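Side-chain contacts in Lmo0131 protein (Listeria monocytogenes, PDB 4Q6J), which is of unestablished function but probably hydrolyses cyclic di-GMP, having the TIM-barrel fold of an EAL domain: residues T9-W12 / D13-R17; R143-D147 / L148-V152; E212-D216 / M217-E221. All coordinates share one frame; numbering follows the deposited sequence.

Interaction 1: T9-W12 / D13-R17; sequences TEIW and DAIRR
Ile11 and Ile15, one turn apart on helix 8-16, make the closely packed half of this contact. CG2 of Ile11 meets CD1 of Ile15 at 4.0 Å, the two side chains passing at a slant. In Ile11, CG1 stands anti to the carbonyl carbon (chi1 -72°), which leaves CG2 beside its own carbonyl and facing the next turn. Asp59 of helix 53-62 touches both isoleucines, while Ile60 and Leu44 close over Ile15; Ala14 is buried against Leu44 too. Trp12 is also buried, packed on Leu62 and Leu63 and on Leu184 of the second subunit. Regular helical bonds run along the backbone: Ile15 N donates to Ile11 O at 3.1 Å, nearly straight at 166°, and Asp13 N reaches Thr9 O at 3.0 Å.

The loose, solvent-facing side belongs to the arginines and Asp13. CG of Arg16 rests 3.4 Å from Trp12 O, and a bend at chi2 swings the guanidinium back over the helix until NH2 stands 4.1 Å from CE3 of Trp12. Ring and guanidinium planes are 74° apart, an oblique brush rather than a stack. At the C-terminal end Arg17 curls back so that CB of Asp13 lies over one face of its guanidinium, toward the rim. In one of two conformers of Asp13, OD2 forms a salt bridge with Arg17 NH2 at 2.7 Å, bent and weak as a hydrogen bond and probably partial. Thr9 OG1 bonds to Glu215 of the second subunit, whereas Glu10 OE2 turns to Thr46 and Thr48. The chemistry thus implies an amphipathic helix: aliphatic branches and the indole of Trp12 pack inward, Trp12 also meeting the second subunit, while polar and charged groups take the exposed side.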
loop_
_atom_site.group_PDB
_atom_site.type_symbol
_atom_site.label_atom_id
_atom_site.label_comp_id
_atom_site.label_asym_id
_atom_site.label_seq_id
_atom_site.Cartn_x
_atom_site.Cartn_y
_atom_site.Cartn_z
ATOM N N THR B 9 11.362 -24.964 -6.593
ATOM C CA THR B 9 11.983 -25.452 -7.821
ATOM C C THR B 9 11.011 -25.989 -8.873
ATOM O O THR B 9 11.049 -25.578 -10.018
ATOM C CB THR B 9 12.941 -26.572 -7.485
ATOM O OG1 THR B 9 14.030 -26.063 -6.687
ATOM C CG2 THR B 9 13.459 -27.193 -8.751
ATOM N N GLU B 10 10.147 -26.912 -8.468
ATOM C CA GLU B 10 9.155 -27.489 -9.365
ATOM C C GLU B 10 8.253 -26.411 -9.989
ATOM O O GLU B 10 7.923 -26.461 -11.173
ATOM C CB GLU B 10 8.334 -28.511 -8.605
ATOM C CG GLU B 10 7.122 -28.981 -9.339
ATOM C CD GLU B 10 6.424 -30.125 -8.619
ATOM O OE1 GLU B 10 7.017 -30.702 -7.666
ATOM O OE2 GLU B 10 5.277 -30.442 -9.015
ATOM N N ILE B 11 7.881 -25.423 -9.183
ATOM C CA ILE B 11 7.171 -24.233 -9.677
ATOM C C ILE B 11 7.938 -23.458 -10.761
ATOM O O ILE B 11 7.436 -23.291 -11.862
ATOM C CB ILE B 11 6.747 -23.292 -8.509
ATOM C CG1 ILE B 11 5.601 -23.944 -7.723
ATOM C CG2 ILE B 11 6.356 -21.913 -9.020
ATOM C CD1 ILE B 11 5.174 -23.219 -6.505
ATOM N N TRP B 12 9.159 -23.055 -10.444
ATOM C CA TRP B 12 9.982 -22.244 -11.321
ATOM C C TRP B 12 10.233 -22.990 -12.624
ATOM O O TRP B 12 10.274 -22.387 -13.668
ATOM C CB TRP B 12 11.289 -21.833 -10.611
ATOM C CG TRP B 12 11.089 -20.708 -9.645
ATOM C CD1 TRP B 12 10.004 -20.492 -8.883
ATOM C CD2 TRP B 12 12.003 -19.637 -9.352
ATOM N NE1 TRP B 12 10.160 -19.363 -8.138
ATOM C CE2 TRP B 12 11.380 -18.813 -8.408
ATOM C CE3 TRP B 12 13.279 -19.292 -9.806
ATOM C CZ2 TRP B 12 11.988 -17.677 -7.894
ATOM C CZ3 TRP B 12 13.875 -18.165 -9.291
ATOM C CH2 TRP B 12 13.226 -17.365 -8.354
ATOM N N ASP B 13 10.400 -24.307 -12.643
ATOM C CA ASP B 13 10.612 -25.015 -13.898
ATOM C C ASP B 13 9.341 -25.047 -14.745
ATOM O O ASP B 13 9.415 -25.036 -15.971
ATOM C CB ASP B 13 11.159 -26.416 -13.672
ATOM C CG ASP B 13 11.960 -26.917 -14.863
ATOM O OD1 ASP B 13 12.247 -26.105 -15.776
ATOM O OD2 ASP B 13 12.318 -28.114 -14.879
ATOM N N ALA B 14 8.177 -25.068 -14.104
ATOM C CA ALA B 14 6.928 -25.028 -14.859
ATOM C C ALA B 14 6.743 -23.662 -15.539
ATOM O O ALA B 14 6.354 -23.559 -16.674
ATOM C CB ALA B 14 5.769 -25.355 -13.967
ATOM N N ILE B 15 7.046 -22.603 -14.822
ATOM C CA ILE B 15 7.024 -21.267 -15.385
ATOM C C ILE B 15 7.993 -21.105 -16.584
ATOM O O ILE B 15 7.705 -20.397 -17.548
ATOM C CB ILE B 15 7.382 -20.280 -14.294
ATOM C CG1 ILE B 15 6.208 -20.087 -13.359
ATOM C CG2 ILE B 15 7.758 -18.981 -14.868
ATOM C CD1 ILE B 15 6.602 -19.426 -12.121
ATOM N N ARG B 16 9.142 -21.768 -16.525
ATOM C CA ARG B 16 10.103 -21.756 -17.639
ATOM C C ARG B 16 9.637 -22.567 -18.851
ATOM O O ARG B 16 9.898 -22.191 -19.994
ATOM C CB ARG B 16 11.475 -22.247 -17.176
ATOM C CG ARG B 16 12.149 -21.270 -16.238
ATOM C CD ARG B 16 13.651 -21.244 -16.416
ATOM N NE ARG B 16 14.293 -20.386 -15.427
ATOM C CZ ARG B 16 14.612 -20.788 -14.207
ATOM N NH1 ARG B 16 14.330 -22.027 -13.830
ATOM N NH2 ARG B 16 15.203 -19.962 -13.366
ATOM N N ARG B 17 8.950 -23.678 -18.595
ATOM C CA ARG B 17 8.291 -24.427 -19.654
ATOM C C ARG B 17 7.084 -23.674 -20.248
ATOM O O ARG B 17 6.465 -24.165 -21.185
ATOM C CB ARG B 17 7.828 -25.793 -19.149
ATOM C CG ARG B 17 8.921 -26.673 -18.558
ATOM C CD ARG B 17 8.309 -27.780 -17.677
ATOM N NE ARG B 17 9.247 -28.408 -16.734
ATOM C CZ ARG B 17 8.959 -28.691 -15.460
ATOM N NH1 ARG B 17 7.760 -28.393 -14.965
ATOM N NH2 ARG B 17 9.868 -29.269 -14.678
#

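Interaction 2: R143-D147 / L148-V152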
loop_
_atom_site.group_PDB
_atom_site.type_symbol
_atom_site.label_atom_id
_atom_site.label_comp_id
_atom_site.label_asym_id
_atom_site.label_seq_id
_atom_site.Cartn_x
_atom_site.Cartn_y
_atom_site.Cartn_z
ATOM N N ARG B 143 -9.788 2.706 -24.854
ATOM C CA ARG B 143 -10.664 3.236 -25.896
ATOM C C ARG B 143 -10.289 2.682 -27.262
ATOM O O ARG B 143 -11.174 2.411 -28.068
ATOM C CB ARG B 143 -10.673 4.774 -25.941
ATOM C CG ARG B 143 -11.287 5.519 -24.728
ATOM C CD ARG B 143 -11.652 6.973 -25.117
ATOM N NE ARG B 143 -11.612 7.975 -24.039
ATOM C CZ ARG B 143 -12.612 8.255 -23.199
ATOM N NH1 ARG B 143 -12.460 9.202 -22.284
ATOM N NH2 ARG B 143 -13.754 7.583 -23.256
ATOM N N LYS B 144 -8.995 2.475 -27.504
ATOM C CA LYS B 144 -8.522 1.942 -28.786
ATOM C C LYS B 144 -8.904 0.510 -28.994
ATOM O O LYS B 144 -9.185 0.092 -30.116
ATOM C CB LYS B 144 -7.019 2.024 -28.903
ATOM C CG LYS B 144 -6.546 3.402 -29.211
ATOM C CD LYS B 144 -5.057 3.510 -29.024
ATOM C CE LYS B 144 -4.630 4.966 -29.080
ATOM N NZ LYS B 144 -3.169 5.091 -29.149
ATOM N N ILE B 145 -8.888 -0.268 -27.925
ATOM C CA ILE B 145 -9.286 -1.653 -28.057
ATOM C C ILE B 145 -10.816 -1.722 -28.119
ATOM O O ILE B 145 -11.377 -2.529 -28.853
ATOM C CB ILE B 145 -8.692 -2.543 -26.950
ATOM C CG1 ILE B 145 -7.169 -2.583 -27.079
ATOM C CG2 ILE B 145 -9.202 -3.959 -27.060
ATOM C CD1 ILE B 145 -6.518 -3.634 -26.251
ATOM N N LYS B 146 -11.488 -0.842 -27.382
ATOM C CA LYS B 146 -12.945 -0.753 -27.456
ATOM C C LYS B 146 -13.403 -0.395 -28.877
ATOM O O LYS B 146 -14.481 -0.785 -29.293
ATOM C CB LYS B 146 -13.494 0.256 -26.452
ATOM C CG LYS B 146 -13.347 -0.200 -24.997
ATOM C CD LYS B 146 -14.181 0.608 -24.032
ATOM C CE LYS B 146 -15.648 0.211 -24.150
ATOM N NZ LYS B 146 -16.476 0.755 -23.048
ATOM N N ASP B 147 -12.569 0.324 -29.624
ATOM C CA ASP B 147 -12.882 0.683 -31.010
ATOM C C ASP B 147 -13.046 -0.543 -31.892
ATOM O O ASP B 147 -13.588 -0.437 -32.973
ATOM C CB ASP B 147 -11.798 1.564 -31.628
ATOM C CG ASP B 147 -11.741 2.991 -31.023
ATOM O OD1 ASP B 147 -12.734 3.459 -30.425
ATOM O OD2 ASP B 147 -10.688 3.654 -31.176
ATOM N N LEU B 148 -12.573 -1.697 -31.434
ATOM C CA LEU B 148 -12.682 -2.926 -32.204
ATOM C C LEU B 148 -13.946 -3.724 -31.836
ATOM O O LEU B 148 -14.365 -4.626 -32.561
ATOM C CB LEU B 148 -11.416 -3.778 -32.009
ATOM C CG LEU B 148 -10.078 -3.148 -32.432
ATOM C CD1 LEU B 148 -8.882 -3.914 -31.858
ATOM C CD2 LEU B 148 -9.973 -3.004 -33.961
ATOM N N GLY B 149 -14.549 -3.394 -30.705
ATOM C CA GLY B 149 -15.767 -4.060 -30.279
ATOM C C GLY B 149 -15.636 -4.730 -28.930
ATOM O O GLY B 149 -16.630 -5.147 -28.347
ATOM N N VAL B 150 -14.395 -4.830 -28.454
ATOM C CA VAL B 150 -14.022 -5.425 -27.165
ATOM C C VAL B 150 -14.677 -4.727 -25.971
ATOM O O VAL B 150 -14.779 -3.488 -25.926
ATOM C CB VAL B 150 -12.477 -5.383 -27.025
ATOM C CG1 VAL B 150 -11.982 -5.910 -25.666
ATOM C CG2 VAL B 150 -11.851 -6.170 -28.139
ATOM N N LYS B 151 -15.114 -5.531 -25.006
ATOM C CA LYS B 151 -15.673 -5.003 -23.751
ATOM C C LYS B 151 -14.620 -4.871 -22.634
ATOM O O LYS B 151 -13.553 -5.494 -22.689
ATOM C CB LYS B 151 -16.837 -5.870 -23.296
ATOM C CG LYS B 151 -17.877 -6.001 -24.328
ATOM C CD LYS B 151 -18.742 -4.775 -24.355
ATOM C CE LYS B 151 -19.896 -4.918 -25.357
ATOM N NZ LYS B 151 -20.844 -3.742 -25.320
ATOM N N VAL B 152 -14.934 -4.045 -21.642
ATOM C CA VAL B 152 -14.029 -3.755 -20.530
ATOM C C VAL B 152 -14.740 -3.860 -19.172
ATOM O O VAL B 152 -15.770 -3.235 -18.944
ATOM C CB VAL B 152 -13.428 -2.341 -20.667
ATOM C CG1 VAL B 152 -12.637 -1.961 -19.408
ATOM C CG2 VAL B 152 -12.545 -2.269 -21.901
#
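Helix 136-146 finishes in a tight reversal in which Leu148 N donates to Ile145 O at 3.0 Å and Gly149 N to Lys146 O at 3.0 Å. Both donors stand well above the plane of the carbonyl they reach, 56° and 62° out of it, as the backbone winds more tightly through the type I turn from Lys146 to Gly149. Gly149 then adopts a phi of 121°, where a side chain would be jammed against the preceding carbonyl oxygen, and the chain is redirected into strand 151-154.

After the reversal, Val150 folds back against the helix. Its CB and CG2 both lie 3.6 Å from CG2 of Ile145; in the conformer described, one of two, that branch is anti to the backbone N of Ile145 and faces the returning chain. Leu148 lays its CB over Ile145 O at 3.4 Å, and His109 of helix 102-115 touches both Leu148 and Ile145. Further along, the aliphatic part of Lys146 runs across Val152 at about a right angle, its CG 3.8 Å from CG2 of the valine. A bend at chi3 carries the rest of the lysine onward to NZ, which is bonded to Pro171 O and salt-bridged to Asp173; OD2 of that aspartate also receives Val152 N. The lysine side chain therefore offers methylenes to the strand and charge to the loop beyond.

Gly149 at positive phi, with Leu148 N and its own N bonded back to the end of the helix, makes a Schellman motif, placed here at the helix-to-strand return of a beta-alpha-beta unit in the TIM barrel.

Interaction 3: E212-D216 / M217-E221; sequences EGVED and MEQVE. With EDO (1,2-ethanediol), chain L.
A single side-chain oxygen, OE1 of Gln219, gathers two successive backbone N-H groups from the chain that leads into its own helix. Glu215 N donates at 2.9 Å, tilted 26° from the carbonyl plane, and Asp216 N at 3.2 Å lies within that plane. Gln219 reaches them with a chain extended beyond CG, and both ends of its amide are engaged: NE2 donates to Ile182 O and to a water, which in turn donates to Gly213 O at 2.8 Å. With its two ends held this way, the amide has its rotation fixed.

Asp216 returns the favour. Its OD1 accepts from Gln219 N at 2.9 Å in a nearly straight bond (163°), because chi1 of 71° sets CG between the backbone N and carbonyl carbon, turning the carboxylate over the first helical turn. The negative charge there probably interacts favourably with the helix dipole. Behind the polar exchange, CG1 of Val214 meets CG2 of Val220 at 3.9 Å, the two crossing at about a right angle, with Ile182 packed on Val214.

The carboxylate of Glu215 leads away: OE2 accepts from O1 of an ethanediol, probably from the crystallisation liquor, at 2.6 Å and from Ser8 N of the second subunit. The reciprocal bonds of N-cap Asp216 and Gln219 make a capping box, opening helix 217-225 after strand 208-211 of the barrel.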
loop_
_atom_site.group_PDB
_atom_site.type_symbol
_atom_site.label_atom_id
_atom_site.label_comp_id
_atom_site.label_asym_id
_atom_site.label_seq_id
_atom_site.Cartn_x
_atom_site.Cartn_y
_atom_site.Cartn_z
ATOM N N GLU B 212 -19.715 -12.059 -8.416
ATOM C CA GLU B 212 -19.005 -13.317 -8.242
ATOM C C GLU B 212 -19.206 -13.811 -6.815
ATOM O O GLU B 212 -19.680 -13.075 -5.951
ATOM C CB GLU B 212 -17.508 -13.147 -8.472
ATOM C CG GLU B 212 -17.150 -12.362 -9.697
ATOM C CD GLU B 212 -15.647 -12.405 -9.974
ATOM O OE1 GLU B 212 -14.937 -13.218 -9.347
ATOM O OE2 GLU B 212 -15.161 -11.627 -10.810
ATOM N N GLY B 213 -18.830 -15.059 -6.574
ATOM C CA GLY B 213 -18.927 -15.623 -5.247
ATOM C C GLY B 213 -20.341 -16.043 -4.916
ATOM O O GLY B 213 -20.667 -16.219 -3.751
ATOM N N VAL B 214 -21.183 -16.218 -5.932
ATOM C CA VAL B 214 -22.540 -16.676 -5.676
ATOM C C VAL B 214 -22.503 -18.145 -5.244
ATOM O O VAL B 214 -21.995 -19.002 -5.963
ATOM C CB VAL B 214 -23.490 -16.470 -6.887
ATOM C CG1 VAL B 214 -24.864 -17.065 -6.605
ATOM C CG2 VAL B 214 -23.626 -14.986 -7.191
ATOM N N GLU B 215 -23.038 -18.430 -4.064
ATOM C CA GLU B 215 -22.937 -19.759 -3.499
ATOM C C GLU B 215 -24.284 -20.472 -3.325
ATOM O O GLU B 215 -24.339 -21.700 -3.354
ATOM C CB GLU B 215 -22.171 -19.687 -2.182
ATOM C CG GLU B 215 -20.746 -19.186 -2.358
ATOM C CD GLU B 215 -19.713 -20.293 -2.331
ATOM O OE1 GLU B 215 -19.936 -21.291 -1.616
ATOM O OE2 GLU B 215 -18.675 -20.166 -3.005
ATOM N N ASP B 216 -25.376 -19.727 -3.150
ATOM C CA ASP B 216 -26.659 -20.378 -2.858
ATOM C C ASP B 216 -27.883 -19.678 -3.445
ATOM O O ASP B 216 -27.818 -18.527 -3.859
ATOM C CB ASP B 216 -26.825 -20.649 -1.354
ATOM C CG ASP B 216 -27.041 -19.381 -0.518
ATOM O OD1 ASP B 216 -27.646 -18.408 -0.965
ATOM O OD2 ASP B 216 -26.631 -19.372 0.645
HETATM N N MSE B 217 -28.993 -20.397 -3.464
HETATM C CA MSE B 217 -30.208 -19.912 -4.092
HETATM C C MSE B 217 -30.813 -18.677 -3.379
HETATM O O MSE B 217 -31.408 -17.849 -4.006
HETATM C CB MSE B 217 -31.220 -21.071 -4.226
HETATM C CG MSE B 217 -32.472 -20.753 -5.051
HETATM SE SE MSE B 217 -32.111 -20.283 -6.907
HETATM C CE MSE B 217 -33.333 -18.792 -7.050
ATOM N N GLU B 218 -30.640 -18.569 -2.064
ATOM C CA GLU B 218 -31.151 -17.411 -1.343
ATOM C C GLU B 218 -30.450 -16.126 -1.806
ATOM O O GLU B 218 -31.079 -15.066 -1.910
ATOM C CB GLU B 218 -31.045 -17.598 0.179
ATOM C CG GLU B 218 -32.034 -18.619 0.752
ATOM C CD GLU B 218 -31.982 -18.768 2.288
ATOM O OE1 GLU B 218 -31.616 -17.804 2.996
ATOM O OE2 GLU B 218 -32.330 -19.865 2.789
ATOM N N GLN B 219 -29.152 -16.231 -2.095
ATOM C CA GLN B 219 -28.424 -15.137 -2.726
ATOM C C GLN B 219 -28.992 -14.820 -4.094
ATOM O O GLN B 219 -29.167 -13.655 -4.418
ATOM C CB GLN B 219 -26.938 -15.457 -2.876
ATOM C CG GLN B 219 -26.113 -15.126 -1.642
ATOM C CD GLN B 219 -24.706 -15.692 -1.717
ATOM O OE1 GLN B 219 -24.487 -16.811 -2.174
ATOM N NE2 GLN B 219 -23.748 -14.912 -1.273
ATOM N N VAL B 220 -29.249 -15.845 -4.900
ATOM C CA VAL B 220 -29.806 -15.631 -6.223
ATOM C C VAL B 220 -31.115 -14.851 -6.173
ATOM O O VAL B 220 -31.353 -13.912 -6.941
ATOM C CB VAL B 220 -30.031 -16.948 -6.945
ATOM C CG1 VAL B 220 -30.802 -16.710 -8.256
ATOM C CG2 VAL B 220 -28.688 -17.624 -7.203
ATOM N N GLU B 221 -31.964 -15.241 -5.238
ATOM C CA GLU B 221 -33.239 -14.570 -5.080
ATOM C C GLU B 221 -33.028 -13.059 -4.843
ATOM O O GLU B 221 -33.652 -12.238 -5.513
ATOM C CB GLU B 221 -34.025 -15.209 -3.943
ATOM C CG GLU B 221 -34.491 -16.601 -4.269
ATOM C CD GLU B 221 -35.053 -17.330 -3.053
ATOM O OE1 GLU B 221 -34.951 -16.803 -1.926
ATOM O OE2 GLU B 221 -35.605 -18.432 -3.219
HETATM C C1 EDO L . -16.936 -19.264 -5.185
HETATM O O1 EDO L . -18.354 -19.140 -5.318
HETATM C C2 EDO L . -16.213 -18.733 -6.402
HETATM O O2 EDO L . -16.508 -19.520 -7.553
HETATM O O HOH W 1 -20.782 -14.771 -1.371
#

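Overall arrangement
Each of the three contacts is local and partly buried, yet each treats a different portion of a helix. Interaction 1 runs along helix 8-16 to its C-terminal end, interaction 2 joins the end of helix 136-146 to a barrel strand, and interaction 3 joins the loop after a strand to helix 217-225. Interaction 2 lies nearest the chain's centre, about 16 Å from it against 19 Å for interaction 3 and 25 Å for interaction 1, and touches no other chain of the assembly. Apolar branches lead there, capping bonds in interaction 3, while interaction 1 mixes an isoleucine pair with arginines on a solvent side. Interactions 1 and 3 face each other across the subunit interface.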